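Local coordinates for glycosyl hydrolases family 31 family protein (Aspergillus niger, PDB 6DRU), which catalyses the hydrolytic release of alpha-xylose from the non-reducing terminal glucose of xyloglucan oligosaccharides, as a family 31 glycoside hydrolase, at residues 492-496 / 654-658; 541-546 / 584-588. The contacts are given in a common frame with arbitrary orientation. Residue numbers count along the deposited sequence, not the author numbering.

Contact 1 of 2, residues 492-496 / 654-658; sequences WDTLA and VTLPN. With NAG (2-acetamido-2-deoxy-beta-D-glucopyranose), chain E; NAG (2-acetamido-2-deoxy-beta-D-glucopyranose), chain B.
This is a domain-interface contact. The first turn of helix 492-508, in the family 31 TIM-barrel domain, meets the loop between strands 649-651 and 661-666 of the C-terminal domain. Residues 492-496 are helical. Residues 654-658 are irregular: Val654, Leu656 and Pro657 have extended backbones, and Thr655 (phi/psi -111/21) breaks the extended run. The CA atoms of Ala496 and Thr655 come closest, at 5.5 Å. About 312 Å² is buried, and no hydrogen bond crosses.

Trp492 (chi1 m, chi2 102°) lays its indole along the loop. Pro657 CD sits 3.7 Å from the centroid of the five-membered ring, almost on the ring normal, which makes a CH-pi contact. Trp492 NE1 is 3.3 Å from Pro657 CB. Val654 O lies at the ring edge, 3.6 Å from Trp492 CZ3. Leu495 (t, p) places CD2 3.3 Å from the same Val654 O. Ala496 CB meets Thr655 CG2 at 3.7 Å.

The p rotamer of Thr655 turns its hydroxyl to a glycan attached to the protein: OG1 donates to O7 of NAG (chain B) at 2.7 Å. Asp493 OD1 is 3.3 Å from C5 of NAG (chain E). The sugar chain thus borders both domains.

Helix 535-548 adjoins both segments, through Leu540 and Arg543 on Trp492 and Glu539 on Pro657. Trp662 of strand 661-666 packs against Val654, Thr655 and Leu656.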
loop_
_atom_site.group_PDB
_atom_site.type_symbol
_atom_site.label_atom_id
_atom_site.label_comp_id
_atom_site.label_asym_id
_atom_site.label_seq_id
_atom_site.Cartn_x
_atom_site.Cartn_y
_atom_site.Cartn_z
ATOM N N TRP A 492 18.476 38.647 -17.166
ATOM C CA TRP A 492 17.398 39.567 -17.520
ATOM C C TRP A 492 16.046 38.868 -17.548
ATOM O O TRP A 492 15.047 39.425 -17.076
ATOM C CB TRP A 492 17.691 40.230 -18.865
ATOM C CG TRP A 492 18.704 41.318 -18.769
ATOM C CD1 TRP A 492 20.022 41.248 -19.113
ATOM C CD2 TRP A 492 18.486 42.648 -18.284
ATOM N NE1 TRP A 492 20.637 42.455 -18.876
ATOM C CE2 TRP A 492 19.716 43.330 -18.366
ATOM C CE3 TRP A 492 17.367 43.330 -17.791
ATOM C CZ2 TRP A 492 19.859 44.660 -17.974
ATOM C CZ3 TRP A 492 17.513 44.648 -17.400
ATOM C CH2 TRP A 492 18.749 45.299 -17.495
ATOM N N ASP A 493 15.991 37.652 -18.096
ATOM C CA ASP A 493 14.717 36.950 -18.205
ATOM C C ASP A 493 14.097 36.694 -16.838
ATOM O O ASP A 493 12.868 36.708 -16.702
ATOM C CB ASP A 493 14.904 35.634 -18.961
ATOM C CG ASP A 493 13.591 34.919 -19.224
ATOM O OD1 ASP A 493 12.601 35.595 -19.578
ATOM O OD2 ASP A 493 13.550 33.679 -19.080
ATOM N N THR A 494 14.927 36.468 -15.817
ATOM C CA THR A 494 14.404 36.203 -14.481
ATOM C C THR A 494 13.661 37.411 -13.925
ATOM O O THR A 494 12.612 37.266 -13.286
ATOM C CB THR A 494 15.542 35.799 -13.546
ATOM O OG1 THR A 494 16.121 34.568 -13.995
ATOM C CG2 THR A 494 15.035 35.626 -12.132
ATOM N N LEU A 495 14.187 38.614 -14.162
ATOM C CA LEU A 495 13.530 39.812 -13.651
ATOM C C LEU A 495 12.122 39.959 -14.215
ATOM O O LEU A 495 11.219 40.431 -13.515
ATOM C CB LEU A 495 14.375 41.043 -13.976
ATOM C CG LEU A 495 13.720 42.418 -13.841
ATOM C CD1 LEU A 495 13.478 42.750 -12.384
ATOM C CD2 LEU A 495 14.581 43.481 -14.498
ATOM N N ALA A 496 11.910 39.539 -15.465
ATOM C CA ALA A 496 10.588 39.646 -16.069
ATOM C C ALA A 496 9.603 38.643 -15.481
ATOM O O ALA A 496 8.408 38.943 -15.371
ATOM C CB ALA A 496 10.688 39.461 -17.584
ATOM N N VAL A 654 11.883 47.627 -16.487
ATOM C CA VAL A 654 12.617 47.391 -17.726
ATOM C C VAL A 654 13.338 46.055 -17.606
ATOM O O VAL A 654 14.194 45.876 -16.734
ATOM C CB VAL A 654 13.602 48.531 -18.017
ATOM C CG1 VAL A 654 14.514 48.161 -19.175
ATOM C CG2 VAL A 654 12.849 49.814 -18.326
ATOM N N THR A 655 12.992 45.113 -18.484
ATOM C CA THR A 655 13.497 43.749 -18.404
ATOM C C THR A 655 14.454 43.408 -19.541
ATOM O O THR A 655 14.665 42.227 -19.836
ATOM C CB THR A 655 12.331 42.762 -18.389
ATOM O OG1 THR A 655 11.668 42.790 -19.659
ATOM C CG2 THR A 655 11.338 43.137 -17.298
ATOM N N LEU A 656 15.043 44.413 -20.181
ATOM C CA LEU A 656 15.982 44.188 -21.268
ATOM C C LEU A 656 17.175 45.118 -21.116
ATOM O O LEU A 656 17.037 46.232 -20.595
ATOM C CB LEU A 656 15.329 44.410 -22.641
ATOM C CG LEU A 656 14.303 43.366 -23.076
ATOM C CD1 LEU A 656 13.705 43.745 -24.421
ATOM C CD2 LEU A 656 14.942 41.986 -23.139
ATOM N N PRO A 657 18.351 44.692 -21.563
ATOM C CA PRO A 657 19.535 45.548 -21.471
ATOM C C PRO A 657 19.630 46.503 -22.651
ATOM O O PRO A 657 19.046 46.286 -23.714
ATOM C CB PRO A 657 20.690 44.542 -21.487
ATOM C CG PRO A 657 20.173 43.432 -22.341
ATOM C CD PRO A 657 18.679 43.357 -22.095
ATOM N N ASN A 658 20.391 47.576 -22.436
ATOM C CA ASN A 658 20.638 48.601 -23.449
ATOM C C ASN A 658 19.316 49.151 -23.995
ATOM O O ASN A 658 18.940 48.943 -25.149
ATOM C CB ASN A 658 21.520 48.038 -24.570
ATOM C CG ASN A 658 22.059 49.116 -25.492
ATOM O OD1 ASN A 658 22.355 50.230 -25.059
ATOM N ND2 ASN A 658 22.190 48.787 -26.772
HETATM C C1 NAG E . 10.547 34.495 -22.816
HETATM C C2 NAG E . 10.457 33.135 -23.477
HETATM C C3 NAG E . 11.598 32.255 -23.125
HETATM C C4 NAG E . 12.918 32.975 -23.300
HETATM C C5 NAG E . 12.890 34.301 -22.574
HETATM C C6 NAG E . 14.184 35.047 -22.819
HETATM C C7 NAG E . 8.200 32.300 -24.016
HETATM C C8 NAG E . 6.918 31.623 -23.579
HETATM N N2 NAG E . 9.247 32.504 -23.081
HETATM O O3 NAG E . 11.539 31.085 -23.908
HETATM O O4 NAG E . 13.952 32.183 -22.768
HETATM O O5 NAG E . 11.810 35.067 -23.047
HETATM O O6 NAG E . 14.349 35.263 -24.203
HETATM O O7 NAG E . 8.333 32.671 -25.165
HETATM C C1 NAG B . 7.543 38.878 -22.633
HETATM C C2 NAG B . 9.054 38.942 -22.533
HETATM C C3 NAG B . 9.723 37.797 -23.200
HETATM C C4 NAG B . 9.109 36.492 -22.752
HETATM C C5 NAG B . 7.617 36.538 -22.992
HETATM C C6 NAG B . 6.988 35.229 -22.560
HETATM C C7 NAG B . 10.131 41.142 -22.296
HETATM C C8 NAG B . 10.616 42.437 -22.908
HETATM N N2 NAG B . 9.510 40.158 -23.109
HETATM O O3 NAG B . 11.101 37.837 -22.912
HETATM O O4 NAG B . 9.673 35.423 -23.475
HETATM O O5 NAG B . 7.081 37.605 -22.248
HETATM O O6 NAG B . 5.976 35.471 -21.610
HETATM O O7 NAG B . 10.271 40.946 -21.105
#

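Contact 2 of 2, residues 541-546 / 584-588; sequences YVRWLA and IIVSY
Segments 541-546 and 584-588 are both helical and run almost exactly parallel. Their axes approach to 9.9 Å, with 5° between the N-to-C directions. Val542 is level with Ile585 (CA atoms 6.7 Å apart), and Ala546 with Tyr588 (6.2 Å). The segments belong to helices 535-548 and 582-594 of the TIM-barrel domain, and 328 Å² is buried between them. In chain order these helices flank barrel strand 554-555, which pairs with strand 252-254. Near-parallel, side-by-side packing is what a (beta/alpha)8 barrel gives its neighbouring outer helices.

Val542 (t) and Leu545 (t, m) point at the facing helix. Val542 CG1 meets Ile584 CG2 at 3.7 Å, and Leu545 CD1 meets Ile585 CG2 at 3.8 Å. Ile585 (m, t) starts sideways but reaches across, so its CD1 lies 4.0 Å from Tyr541 CE2, at the ring edge. Ala546 CB sits over the face of Tyr588 (chi1 m), 3.6 Å from the ring centroid and 17° off the normal. This is a CH-pi contact, and the small alanine lets the ring come close.

The tyrosine hydroxyls bond outside the pair: Tyr541 OH to Thr556 OG1, and Tyr588 OH to Gln699 O of the C-terminal domain.

No hydrogen bond or salt bridge crosses. The two helices therefore meet through aliphatic and aromatic packing alone.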
loop_
_atom_site.group_PDB
_atom_site.type_symbol
_atom_site.label_atom_id
_atom_site.label_comp_id
_atom_site.label_asym_id
_atom_site.label_seq_id
_atom_site.Cartn_x
_atom_site.Cartn_y
_atom_site.Cartn_z
ATOM N N TYR A 541 21.425 45.049 -12.234
ATOM C CA TYR A 541 21.144 45.267 -10.820
ATOM C C TYR A 541 20.421 46.588 -10.591
ATOM O O TYR A 541 19.490 46.660 -9.780
ATOM C CB TYR A 541 22.436 45.223 -10.005
ATOM C CG TYR A 541 22.200 45.447 -8.529
ATOM C CD1 TYR A 541 21.739 44.419 -7.718
ATOM C CD2 TYR A 541 22.421 46.689 -7.948
ATOM C CE1 TYR A 541 21.511 44.619 -6.371
ATOM C CE2 TYR A 541 22.196 46.898 -6.601
ATOM C CZ TYR A 541 21.741 45.858 -5.818
ATOM O OH TYR A 541 21.516 46.057 -4.475
ATOM N N VAL A 542 20.835 47.647 -11.289
ATOM C CA VAL A 542 20.211 48.951 -11.086
ATOM C C VAL A 542 18.765 48.930 -11.565
ATOM O O VAL A 542 17.879 49.521 -10.935
ATOM C CB VAL A 542 21.036 50.049 -11.781
ATOM C CG1 VAL A 542 20.270 51.360 -11.804
ATOM C CG2 VAL A 542 22.368 50.229 -11.069
ATOM N N ARG A 543 18.497 48.238 -12.674
ATOM C CA ARG A 543 17.116 48.039 -13.102
ATOM C C ARG A 543 16.331 47.253 -12.060
ATOM O O ARG A 543 15.180 47.587 -11.751
ATOM C CB ARG A 543 17.080 47.316 -14.449
ATOM C CG ARG A 543 17.679 48.094 -15.608
ATOM C CD ARG A 543 16.854 49.326 -15.931
ATOM N NE ARG A 543 17.182 49.860 -17.248
ATOM C CZ ARG A 543 16.616 50.940 -17.775
ATOM N NH1 ARG A 543 15.691 51.604 -17.097
ATOM N NH2 ARG A 543 16.974 51.355 -18.983
ATOM N N TRP A 544 16.943 46.206 -11.503
ATOM C CA TRP A 544 16.262 45.355 -10.532
ATOM C C TRP A 544 16.042 46.089 -9.214
ATOM O O TRP A 544 14.947 46.048 -8.643
ATOM C CB TRP A 544 17.076 44.079 -10.320
ATOM C CG TRP A 544 16.274 42.871 -9.952
ATOM C CD1 TRP A 544 15.211 42.816 -9.099
ATOM C CD2 TRP A 544 16.480 41.534 -10.423
ATOM N NE1 TRP A 544 14.740 41.528 -9.012
ATOM C CE2 TRP A 544 15.503 40.721 -9.816
ATOM C CE3 TRP A 544 17.395 40.946 -11.303
ATOM C CZ2 TRP A 544 15.415 39.353 -10.059
ATOM C CZ3 TRP A 544 17.307 39.587 -11.541
ATOM C CH2 TRP A 544 16.324 38.807 -10.923
ATOM N N LEU A 545 17.084 46.759 -8.710
ATOM C CA LEU A 545 16.970 47.493 -7.453
ATOM C C LEU A 545 15.914 48.587 -7.544
ATOM O O LEU A 545 15.213 48.868 -6.565
ATOM C CB LEU A 545 18.332 48.081 -7.074
ATOM C CG LEU A 545 18.565 48.644 -5.666
ATOM C CD1 LEU A 545 18.072 50.078 -5.528
ATOM C CD2 LEU A 545 17.916 47.751 -4.620
ATOM N N ALA A 546 15.788 49.220 -8.713
ATOM C CA ALA A 546 14.772 50.251 -8.890
ATOM C C ALA A 546 13.369 49.671 -8.754
ATOM O O ALA A 546 12.471 50.321 -8.206
ATOM C CB ALA A 546 14.945 50.931 -10.248
ATOM N N ILE A 584 22.611 56.540 -8.226
ATOM C CA ILE A 584 21.350 55.985 -8.709
ATOM C C ILE A 584 20.723 55.089 -7.647
ATOM O O ILE A 584 19.518 55.165 -7.377
ATOM C CB ILE A 584 21.566 55.222 -10.028
ATOM C CG1 ILE A 584 22.368 56.067 -11.016
ATOM C CG2 ILE A 584 20.233 54.830 -10.638
ATOM C CD1 ILE A 584 22.595 55.384 -12.346
ATOM N N ILE A 585 21.531 54.222 -7.035
ATOM C CA ILE A 585 21.013 53.292 -6.036
ATOM C C ILE A 585 20.531 54.042 -4.800
ATOM O O ILE A 585 19.473 53.729 -4.241
ATOM C CB ILE A 585 22.083 52.243 -5.683
ATOM C CG1 ILE A 585 22.527 51.491 -6.941
ATOM C CG2 ILE A 585 21.551 51.270 -4.643
ATOM C CD1 ILE A 585 23.707 50.572 -6.719
ATOM N N VAL A 586 21.298 55.040 -4.352
ATOM C CA VAL A 586 20.933 55.782 -3.149
ATOM C C VAL A 586 19.686 56.627 -3.384
ATOM O O VAL A 586 18.902 56.862 -2.456
ATOM C CB VAL A 586 22.128 56.633 -2.677
ATOM C CG1 VAL A 586 21.750 57.475 -1.470
ATOM C CG2 VAL A 586 23.311 55.735 -2.340
ATOM N N SER A 587 19.464 57.081 -4.621
ATOM C CA SER A 587 18.265 57.859 -4.913
ATOM C C SER A 587 17.005 57.031 -4.704
ATOM O O SER A 587 16.018 57.518 -4.138
ATOM C CB SER A 587 18.318 58.395 -6.343
ATOM O OG SER A 587 18.100 57.358 -7.286
ATOM N N TYR A 588 17.018 55.772 -5.149
ATOM C CA TYR A 588 15.858 54.911 -4.950
ATOM C C TYR A 588 15.683 54.529 -3.487
ATOM O O TYR A 588 14.556 54.285 -3.044
ATOM C CB TYR A 588 15.973 53.668 -5.830
ATOM C CG TYR A 588 15.577 53.923 -7.267
ATOM C CD1 TYR A 588 14.240 54.045 -7.624
ATOM C CD2 TYR A 588 16.536 54.054 -8.263
ATOM C CE1 TYR A 588 13.868 54.284 -8.934
ATOM C CE2 TYR A 588 16.174 54.291 -9.575
ATOM C CZ TYR A 588 14.839 54.405 -9.905
ATOM O OH TYR A 588 14.471 54.640 -11.208
#

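The two contacts lie 14 Å apart, centre to centre, on the same side of the chain's centre. Along the chain the order is 492-496, 541-546, 584-588, 654-658, so contact 2 is nested inside the loop closed by contact 1. Contact 2 joins two helices of the TIM-barrel domain, while contact 1 joins that domain to the C-terminal one. They touch directly. Arg543 CG is 3.5 Å from Trp492 CH2, and Arg543 NH1 is 3.6 Å from Val654 CG2. Trp544 packs on Thr494 and Leu495. Helix 535-548 thus lies between helices 492-508 and 582-594 and also meets the C-terminal loop, making the packing continuous across the domain boundary.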